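Hypothetical protein yfcE (Escherichia coli, PDB 1SU1) is of unassigned function but belongs to the calcineurin-like phosphoesterase superfamily and binds two zinc ions. Local coordinates at residues Lys27-Ser32 with Glu42-Leu47; Val192-Leu195 with Ile200-Gln203; Ala113-Val118 with His131-Glu136. All blocks are in the same frame, centred on the assembly; numbering follows the deposited sequence.

Contact 1 (Lys27-Ser32 with Glu42-Leu47)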
loop_
_atom_site.group_PDB
_atom_site.type_symbol
_atom_site.label_atom_id
_atom_site.label_comp_id
_atom_site.label_asym_id
_atom_site.label_seq_id
_atom_site.Cartn_x
_atom_site.Cartn_y
_atom_site.Cartn_z
ATOM N N LYS A 27 -14.038 -28.587 -3.509
ATOM C CA LYS A 27 -15.046 -27.995 -4.381
ATOM C C LYS A 27 -15.180 -26.494 -4.147
ATOM O O LYS A 27 -15.500 -26.058 -3.052
ATOM C CB LYS A 27 -16.404 -28.680 -4.167
ATOM C CG LYS A 27 -17.456 -28.294 -5.197
ATOM C CD LYS A 27 -18.691 -29.190 -5.109
ATOM C CE LYS A 27 -19.703 -28.826 -6.187
ATOM N NZ LYS A 27 -20.873 -29.753 -6.196
ATOM N N LEU A 28 -14.960 -25.703 -5.188
ATOM C CA LEU A 28 -15.063 -24.259 -5.049
ATOM C C LEU A 28 -15.826 -23.584 -6.187
ATOM O O LEU A 28 -15.770 -24.023 -7.330
ATOM C CB LEU A 28 -13.661 -23.640 -4.981
ATOM C CG LEU A 28 -12.628 -24.264 -4.038
ATOM C CD1 LEU A 28 -11.240 -23.747 -4.416
ATOM C CD2 LEU A 28 -12.971 -23.954 -2.608
ATOM N N MET A 29 -16.522 -22.500 -5.859
ATOM C CA MET A 29 -17.243 -21.718 -6.850
ATOM C C MET A 29 -16.528 -20.369 -6.972
ATOM O O MET A 29 -16.098 -19.802 -5.974
ATOM C CB MET A 29 -18.695 -21.492 -6.420
ATOM C CG MET A 29 -19.502 -20.702 -7.452
ATOM S SD MET A 29 -21.276 -20.572 -7.048
ATOM C CE MET A 29 -21.747 -19.257 -8.158
ATOM N N PHE A 30 -16.418 -19.865 -8.196
ATOM C CA PHE A 30 -15.766 -18.590 -8.472
ATOM C C PHE A 30 -16.695 -17.585 -9.144
ATOM O O PHE A 30 -17.444 -17.933 -10.054
ATOM C CB PHE A 30 -14.560 -18.781 -9.400
ATOM C CG PHE A 30 -13.547 -19.768 -8.897
ATOM C CD1 PHE A 30 -13.757 -21.138 -9.052
ATOM C CD2 PHE A 30 -12.375 -19.332 -8.270
ATOM C CE1 PHE A 30 -12.812 -22.062 -8.591
ATOM C CE2 PHE A 30 -11.431 -20.242 -7.806
ATOM C CZ PHE A 30 -11.646 -21.610 -7.966
ATOM N N ALA A 31 -16.624 -16.338 -8.691
ATOM C CA ALA A 31 -17.396 -15.240 -9.258
ATOM C C ALA A 31 -16.408 -14.071 -9.379
ATOM O O ALA A 31 -15.632 -13.820 -8.453
ATOM C CB ALA A 31 -18.543 -14.866 -8.329
ATOM N N SER A 32 -16.442 -13.355 -10.499
ATOM C CA SER A 32 -15.535 -12.236 -10.698
ATOM C C SER A 32 -16.172 -11.060 -11.435
ATOM O O SER A 32 -17.129 -11.225 -12.186
ATOM C CB SER A 32 -14.288 -12.703 -11.468
ATOM O OG SER A 32 -13.347 -11.644 -11.609
ATOM N N GLU A 42 -27.609 -11.918 -7.106
ATOM C CA GLU A 42 -28.635 -12.811 -6.579
ATOM C C GLU A 42 -28.557 -14.192 -7.219
ATOM O O GLU A 42 -28.730 -15.200 -6.546
ATOM C CB GLU A 42 -30.017 -12.163 -6.728
ATOM C CG GLU A 42 -30.222 -11.134 -5.613
ATOM C CD GLU A 42 -31.429 -10.239 -5.792
ATOM O OE1 GLU A 42 -31.861 -10.035 -6.945
ATOM O OE2 GLU A 42 -31.928 -9.715 -4.770
ATOM N N ARG A 43 -28.235 -14.237 -8.504
ATOM C CA ARG A 43 -28.105 -15.500 -9.219
ATOM C C ARG A 43 -26.882 -16.280 -8.717
ATOM O O ARG A 43 -26.966 -17.494 -8.462
ATOM C CB ARG A 43 -27.994 -15.222 -10.721
ATOM C CG ARG A 43 -27.728 -16.446 -11.603
ATOM C CD ARG A 43 -28.849 -17.486 -11.567
ATOM N NE ARG A 43 -28.665 -18.443 -12.658
ATOM C CZ ARG A 43 -29.251 -19.638 -12.739
ATOM N NH1 ARG A 43 -30.075 -20.051 -11.781
ATOM N NH2 ARG A 43 -29.010 -20.424 -13.787
ATOM N N VAL A 44 -25.748 -15.584 -8.575
ATOM C CA VAL A 44 -24.527 -16.214 -8.076
ATOM C C VAL A 44 -24.829 -16.864 -6.741
ATOM O O VAL A 44 -24.435 -18.003 -6.480
ATOM C CB VAL A 44 -23.395 -15.172 -7.840
ATOM C CG1 VAL A 44 -22.296 -15.782 -6.970
ATOM C CG2 VAL A 44 -22.821 -14.709 -9.160
ATOM N N LEU A 45 -25.523 -16.120 -5.888
ATOM C CA LEU A 45 -25.867 -16.611 -4.562
ATOM C C LEU A 45 -26.853 -17.785 -4.549
ATOM O O LEU A 45 -26.809 -18.616 -3.636
ATOM C CB LEU A 45 -26.398 -15.459 -3.701
ATOM C CG LEU A 45 -25.366 -14.668 -2.871
ATOM C CD1 LEU A 45 -24.153 -14.313 -3.704
ATOM C CD2 LEU A 45 -26.024 -13.403 -2.328
ATOM N N GLU A 46 -27.744 -17.877 -5.536
ATOM C CA GLU A 46 -28.673 -19.011 -5.530
ATOM C C GLU A 46 -27.898 -20.234 -6.014
ATOM O O GLU A 46 -28.063 -21.335 -5.489
ATOM C CB GLU A 46 -29.918 -18.746 -6.402
ATOM C CG GLU A 46 -29.808 -19.098 -7.889
ATOM C CD GLU A 46 -31.170 -19.107 -8.601
ATOM O OE1 GLU A 46 -31.749 -18.023 -8.838
ATOM O OE2 GLU A 46 -31.663 -20.210 -8.916
ATOM N N LEU A 47 -27.015 -20.028 -6.986
ATOM C CA LEU A 47 -26.198 -21.121 -7.499
ATOM C C LEU A 47 -25.230 -21.605 -6.422
ATOM O O LEU A 47 -25.027 -22.813 -6.256
ATOM C CB LEU A 47 -25.425 -20.675 -8.741
ATOM C CG LEU A 47 -26.293 -20.465 -9.990
ATOM C CD1 LEU A 47 -25.483 -19.851 -11.107
ATOM C CD2 LEU A 47 -26.872 -21.806 -10.429
#

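Contact 2 (Val192-Leu195 with Ile200-Gln203)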
loop_
_atom_site.group_PDB
_atom_site.type_symbol
_atom_site.label_atom_id
_atom_site.label_comp_id
_atom_site.label_asym_id
_atom_site.label_seq_id
_atom_site.Cartn_x
_atom_site.Cartn_y
_atom_site.Cartn_z
ATOM N N VAL A 192 -15.777 -22.925 -16.794
ATOM C CA VAL A 192 -16.397 -21.611 -16.938
ATOM C C VAL A 192 -17.839 -21.960 -17.356
ATOM O O VAL A 192 -18.050 -22.655 -18.350
ATOM C CB VAL A 192 -15.739 -20.783 -18.054
ATOM C CG1 VAL A 192 -16.387 -19.406 -18.124
ATOM C CG2 VAL A 192 -14.240 -20.641 -17.789
ATOM N N ILE A 193 -18.818 -21.476 -16.598
ATOM C CA ILE A 193 -20.228 -21.782 -16.834
ATOM C C ILE A 193 -21.116 -20.562 -17.045
ATOM O O ILE A 193 -21.047 -19.600 -16.279
ATOM C CB ILE A 193 -20.792 -22.552 -15.633
ATOM C CG1 ILE A 193 -19.863 -23.728 -15.302
ATOM C CG2 ILE A 193 -22.221 -23.009 -15.918
ATOM C CD1 ILE A 193 -20.146 -24.380 -13.954
ATOM N N ALA A 194 -21.963 -20.608 -18.072
ATOM C CA ALA A 194 -22.886 -19.500 -18.357
ATOM C C ALA A 194 -23.831 -19.335 -17.174
ATOM O O ALA A 194 -24.320 -20.327 -16.628
ATOM C CB ALA A 194 -23.677 -19.775 -19.630
ATOM N N LEU A 195 -24.058 -18.089 -16.764
ATOM C CA LEU A 195 -24.920 -17.811 -15.618
ATOM C C LEU A 195 -26.411 -18.116 -15.846
ATOM O O LEU A 195 -27.106 -18.500 -14.899
ATOM C CB LEU A 195 -24.783 -16.349 -15.177
ATOM C CG LEU A 195 -24.073 -16.057 -13.849
ATOM C CD1 LEU A 195 -24.479 -14.665 -13.397
ATOM C CD2 LEU A 195 -24.459 -17.063 -12.765
ATOM N N ILE A 200 -21.657 -25.175 -20.338
ATOM C CA ILE A 200 -20.203 -25.088 -20.296
ATOM C C ILE A 200 -19.593 -24.215 -21.388
ATOM O O ILE A 200 -19.687 -24.539 -22.572
ATOM C CB ILE A 200 -19.558 -26.480 -20.425
ATOM C CG1 ILE A 200 -20.179 -27.456 -19.420
ATOM C CG2 ILE A 200 -18.044 -26.356 -20.237
ATOM C CD1 ILE A 200 -20.083 -27.036 -17.964
ATOM N N ILE A 201 -18.947 -23.123 -20.984
ATOM C CA ILE A 201 -18.304 -22.214 -21.932
ATOM C C ILE A 201 -16.865 -22.663 -22.207
ATOM O O ILE A 201 -16.352 -22.521 -23.320
ATOM C CB ILE A 201 -18.295 -20.777 -21.375
ATOM C CG1 ILE A 201 -19.733 -20.264 -21.269
ATOM C CG2 ILE A 201 -17.455 -19.866 -22.267
ATOM C CD1 ILE A 201 -19.864 -18.925 -20.575
ATOM N N ALA A 202 -16.219 -23.218 -21.185
ATOM C CA ALA A 202 -14.836 -23.683 -21.304
ATOM C C ALA A 202 -14.470 -24.474 -20.062
ATOM O O ALA A 202 -15.003 -24.221 -18.983
ATOM C CB ALA A 202 -13.902 -22.494 -21.455
ATOM N N GLN A 203 -13.583 -25.449 -20.207
ATOM C CA GLN A 203 -13.167 -26.236 -19.056
ATOM C C GLN A 203 -11.808 -26.893 -19.306
ATOM O O GLN A 203 -11.422 -27.148 -20.453
ATOM C CB GLN A 203 -14.234 -27.292 -18.704
ATOM C CG GLN A 203 -14.597 -28.232 -19.838
ATOM C CD GLN A 203 -15.721 -29.231 -19.485
ATOM O OE1 GLN A 203 -16.038 -30.110 -20.280
ATOM N NE2 GLN A 203 -16.305 -29.101 -18.292
#

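Contact 3 (Ala113-Val118 with His131-Glu136)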
loop_
_atom_site.group_PDB
_atom_site.type_symbol
_atom_site.label_atom_id
_atom_site.label_comp_id
_atom_site.label_asym_id
_atom_site.label_seq_id
_atom_site.Cartn_x
_atom_site.Cartn_y
_atom_site.Cartn_z
ATOM N N ALA A 113 -6.685 -8.360 0.581
ATOM C CA ALA A 113 -5.549 -9.187 0.169
ATOM C C ALA A 113 -5.381 -9.186 -1.355
ATOM O O ALA A 113 -6.347 -9.390 -2.089
ATOM C CB ALA A 113 -5.727 -10.617 0.677
ATOM N N PRO A 114 -4.144 -8.965 -1.849
ATOM C CA PRO A 114 -3.874 -8.938 -3.292
ATOM C C PRO A 114 -3.834 -10.319 -3.957
ATOM O O PRO A 114 -3.950 -10.433 -5.178
ATOM C CB PRO A 114 -2.533 -8.196 -3.371
ATOM C CG PRO A 114 -1.828 -8.678 -2.148
ATOM C CD PRO A 114 -2.926 -8.634 -1.082
ATOM N N TRP A 115 -3.637 -11.356 -3.146
ATOM C CA TRP A 115 -3.603 -12.736 -3.612
ATOM C C TRP A 115 -3.760 -13.678 -2.427
ATOM O O TRP A 115 -3.584 -13.270 -1.280
ATOM C CB TRP A 115 -2.297 -13.045 -4.367
ATOM C CG TRP A 115 -1.048 -12.492 -3.726
ATOM C CD1 TRP A 115 -0.422 -12.946 -2.589
ATOM C CD2 TRP A 115 -0.331 -11.321 -4.136
ATOM N NE1 TRP A 115 0.634 -12.126 -2.269
ATOM C CE2 TRP A 115 0.718 -11.124 -3.200
ATOM C CE3 TRP A 115 -0.464 -10.426 -5.209
ATOM C CZ2 TRP A 115 1.615 -10.048 -3.292
ATOM C CZ3 TRP A 115 0.431 -9.356 -5.305
ATOM C CH2 TRP A 115 1.463 -9.183 -4.350
ATOM N N GLN A 116 -4.141 -14.922 -2.709
ATOM C CA GLN A 116 -4.312 -15.951 -1.688
ATOM C C GLN A 116 -4.086 -17.291 -2.384
ATOM O O GLN A 116 -3.935 -17.333 -3.610
ATOM C CB GLN A 116 -5.696 -15.864 -1.025
ATOM C CG GLN A 116 -5.938 -14.520 -0.334
ATOM C CD GLN A 116 -7.041 -14.537 0.713
ATOM O OE1 GLN A 116 -6.936 -15.213 1.734
ATOM N NE2 GLN A 116 -8.105 -13.778 0.466
ATOM N N GLN A 117 -4.045 -18.380 -1.624
ATOM C CA GLN A 117 -3.749 -19.682 -2.222
ATOM C C GLN A 117 -4.658 -20.847 -1.853
ATOM O O GLN A 117 -5.263 -20.878 -0.779
ATOM C CB GLN A 117 -2.334 -20.124 -1.827
ATOM C CG GLN A 117 -1.294 -19.036 -1.803
ATOM C CD GLN A 117 -0.787 -18.708 -3.170
ATOM O OE1 GLN A 117 -0.416 -19.599 -3.933
ATOM N NE2 GLN A 117 -0.750 -17.421 -3.494
ATOM N N VAL A 118 -4.677 -21.835 -2.743
ATOM C CA VAL A 118 -5.419 -23.062 -2.528
ATOM C C VAL A 118 -4.418 -24.166 -2.817
ATOM O O VAL A 118 -3.786 -24.167 -3.871
ATOM C CB VAL A 118 -6.606 -23.223 -3.507
ATOM C CG1 VAL A 118 -7.304 -24.553 -3.235
ATOM C CG2 VAL A 118 -7.583 -22.062 -3.351
ATOM N N HIS A 131 -4.824 -7.305 -12.191
ATOM C CA HIS A 131 -4.139 -6.052 -12.509
ATOM C C HIS A 131 -2.714 -5.980 -11.936
ATOM O O HIS A 131 -1.914 -5.168 -12.382
ATOM C CB HIS A 131 -4.969 -4.850 -12.034
ATOM C CG HIS A 131 -5.206 -4.816 -10.557
ATOM N ND1 HIS A 131 -5.734 -5.884 -9.862
ATOM C CD2 HIS A 131 -5.028 -3.828 -9.647
ATOM C CE1 HIS A 131 -5.875 -5.552 -8.589
ATOM N NE2 HIS A 131 -5.454 -4.308 -8.433
ATOM N N LEU A 132 -2.415 -6.823 -10.948
ATOM C CA LEU A 132 -1.089 -6.872 -10.326
ATOM C C LEU A 132 -0.313 -8.009 -10.995
ATOM O O LEU A 132 0.757 -7.803 -11.558
ATOM C CB LEU A 132 -1.221 -7.128 -8.821
ATOM C CG LEU A 132 -2.193 -6.214 -8.056
ATOM C CD1 LEU A 132 -2.285 -6.642 -6.601
ATOM C CD2 LEU A 132 -1.747 -4.767 -8.162
ATOM N N PHE A 133 -0.860 -9.215 -10.915
ATOM C CA PHE A 133 -0.271 -10.390 -11.554
ATOM C C PHE A 133 -1.317 -10.876 -12.557
ATOM O O PHE A 133 -2.516 -10.756 -12.314
ATOM C CB PHE A 133 0.009 -11.496 -10.532
ATOM C CG PHE A 133 1.276 -11.300 -9.756
ATOM C CD1 PHE A 133 2.502 -11.181 -10.414
ATOM C CD2 PHE A 133 1.250 -11.253 -8.369
ATOM C CE1 PHE A 133 3.684 -11.018 -9.697
ATOM C CE2 PHE A 133 2.433 -11.089 -7.636
ATOM C CZ PHE A 133 3.650 -10.972 -8.301
ATOM N N GLY A 134 -0.867 -11.419 -13.681
ATOM C CA GLY A 134 -1.803 -11.892 -14.677
ATOM C C GLY A 134 -1.117 -12.523 -15.869
ATOM O O GLY A 134 0.078 -12.807 -15.817
ATOM N N PRO A 135 -1.855 -12.748 -16.967
ATOM C CA PRO A 135 -1.349 -13.353 -18.206
ATOM C C PRO A 135 -0.094 -12.676 -18.754
ATOM O O PRO A 135 0.758 -13.324 -19.363
ATOM C CB PRO A 135 -2.527 -13.209 -19.169
ATOM C CG PRO A 135 -3.694 -13.264 -18.269
ATOM C CD PRO A 135 -3.282 -12.406 -17.105
ATOM N N GLU A 136 0.011 -11.369 -18.539
ATOM C CA GLU A 136 1.153 -10.614 -19.031
ATOM C C GLU A 136 2.177 -10.239 -17.966
ATOM O O GLU A 136 3.089 -9.456 -18.221
ATOM C CB GLU A 136 0.661 -9.371 -19.759
ATOM C CG GLU A 136 -0.213 -9.724 -20.947
ATOM C CD GLU A 136 -0.668 -8.513 -21.720
ATOM O OE1 GLU A 136 -1.449 -8.690 -22.678
ATOM O OE2 GLU A 136 -0.245 -7.387 -21.373
#

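Contact 1 (Lys27-Ser32 with Glu42-Leu47)
Met29 reaches from strand 27-31 to the inner side of helix 38-51, and its terminal methyl does most of the touching. With CG anti to the backbone N (chi1 -179°) and the chain extended beyond it, the side chain stands nearly straight out from the strand and delivers CE between Val44 and Leu47, one helical turn apart. The apolar contacts are few: Met29 CE lies 3.7 Å from Val44 CG1 and 4.0 Å from Leu47 CB. The methionine and valine side chains cross at a slant. Further along the strand, Ala31 CB meets the same valine branch, CG1, at 4.1 Å, so that one methyl of Val44 serves both strand residues.

The backbone also takes part, as Met29 CE comes within 3.4 Å of Val44 O. Polar bonding between the segments is absent. On the helix itself Arg43 NH1 forms a salt bridge with Glu46 OE2 (3.3 Å), and the guanidinium carries Leu47 CD2 over one face.

The axes of segments 27-31 and 42-47 run antiparallel (176°) and approach to 10.1 Å, as expected for the first half of the beta-alpha-beta unit 27-31, 38-51, 55-58. All four touching residues are buried, which implies that the patch where these segments meet depends on apolar packing, while polar ties of the helix, Lys27 NZ to Ser51 O and Arg43 NE to Leu195 O, lie at its margins.

Contact 2 (Val192-Leu195 with Ile200-Gln203)
Val192 and Ile201 form the apolar centre, where Val192 CG1 packs on Ile201 CB at 4.0 Å. The valine's other methyl, CG2, faces Ala202 CB at 4.1 Å, so the two branches divide two successive residues of the partner strand between them. Ile201 extends past the valine: its CG1 lies anti to the carbonyl carbon (chi1 -66°), and the outstretched CD1 comes to rest 4.0 Å from Ala194 CB and close to the backbone N of that alanine. On the other face of the sheet Ile193 and Ile200 make a looser pair, with Ile193 CG1 4.3 Å from Ile200 CD1.

These residues belong to the beta hairpin of strands 189-194 and 200-205, the latter being one of the two edge strands of its sheet within the chain. The pairing is antiparallel but interrupted by a classic beta bulge, in which Ile201 and Ala202 both face Val192. The register therefore shifts by one residue between the hydrogen-bonded pair Val192-Ala202 and the non-hydrogen-bonded pair Ile193-Ile200. Ser181 of the strand on the inner side touches both Val192 and Ile201.

Around the bulge the polar bonds converge on Val192. Its N donates to Ala202 O at 2.7 Å in an almost straight bond (175° at the hydrogen). Val192 O accepts from Ile201 N at 2.8 Å, with the donor tilted 24° from the carbonyl plane, and receives a second, weak bond from Ala202 N at 3.4 Å. At the outer margin Gln203 NE2 is hydrogen-bonded to Ser191 OG.

Contact 3 (Ala113-Val118 with His131-Glu136)
Trp115 and Phe133 meet with their planes inclined at 52°, an oblique pairing that is neither a stack nor an edge-to-face contact. The phenyl ring brings CE2 over one face of the indole, 3.5 Å from Trp115 CZ3, while the centroids of the phenyl ring and the indole six-membered ring stand 5.2 Å apart. The CD2-CE2 bond of Phe133 thus lies against the CE3-CZ3 part of the indole. Trp115 adopts chi1 of 43°, placing CG between its own backbone N and carbonyl carbon; this turns the indole toward the 131-136 loop.

Pro114 CG covers the centre of the face opposite Phe133, so the indole is held between proline and phenyl. Leu132 CD1 approaches from the Pro114 side of the indole plane, touching Pro114 CB at 3.6 Å and Trp115 CZ3 at 4.1 Å.

The contact joins Pro114 and Trp115, beside strand 115-119, to the loop after strand 124-128. Gln117 and Val118 pair with a strand of a second subunit, so the sheet runs on across the interface. Contact between the two segments is apolar and would fix the indole by packing alone; the loop has a polar tie in His131 NE2 to Glu101 OE1 of a third subunit.

How the contacts relate
Contacts 1 and 2 are neighbours, with centres 12 Å apart, and both reach the six-stranded mixed sheet. They touch directly: Arg43 NE is probably hydrogen-bonded to Leu195 O at 2.7 Å, and Leu47 CD1 packs against Leu195 CD2 at 3.4 Å. Contact 3 joins a loop to strand 115-119 of the five-stranded sheet; its centre is 20 Å from that of contact 1, which it meets where Leu28 CD1 packs on Val118 CG2 at 4.2 Å. Contacts 2 and 3 do not touch. The Ala31 side chain is about 12 Å from a bound zinc ion. Asp33 and His35, ligands of one zinc ion, directly follow 27-32; His129, a ligand of the other, lies two residues before 131-136.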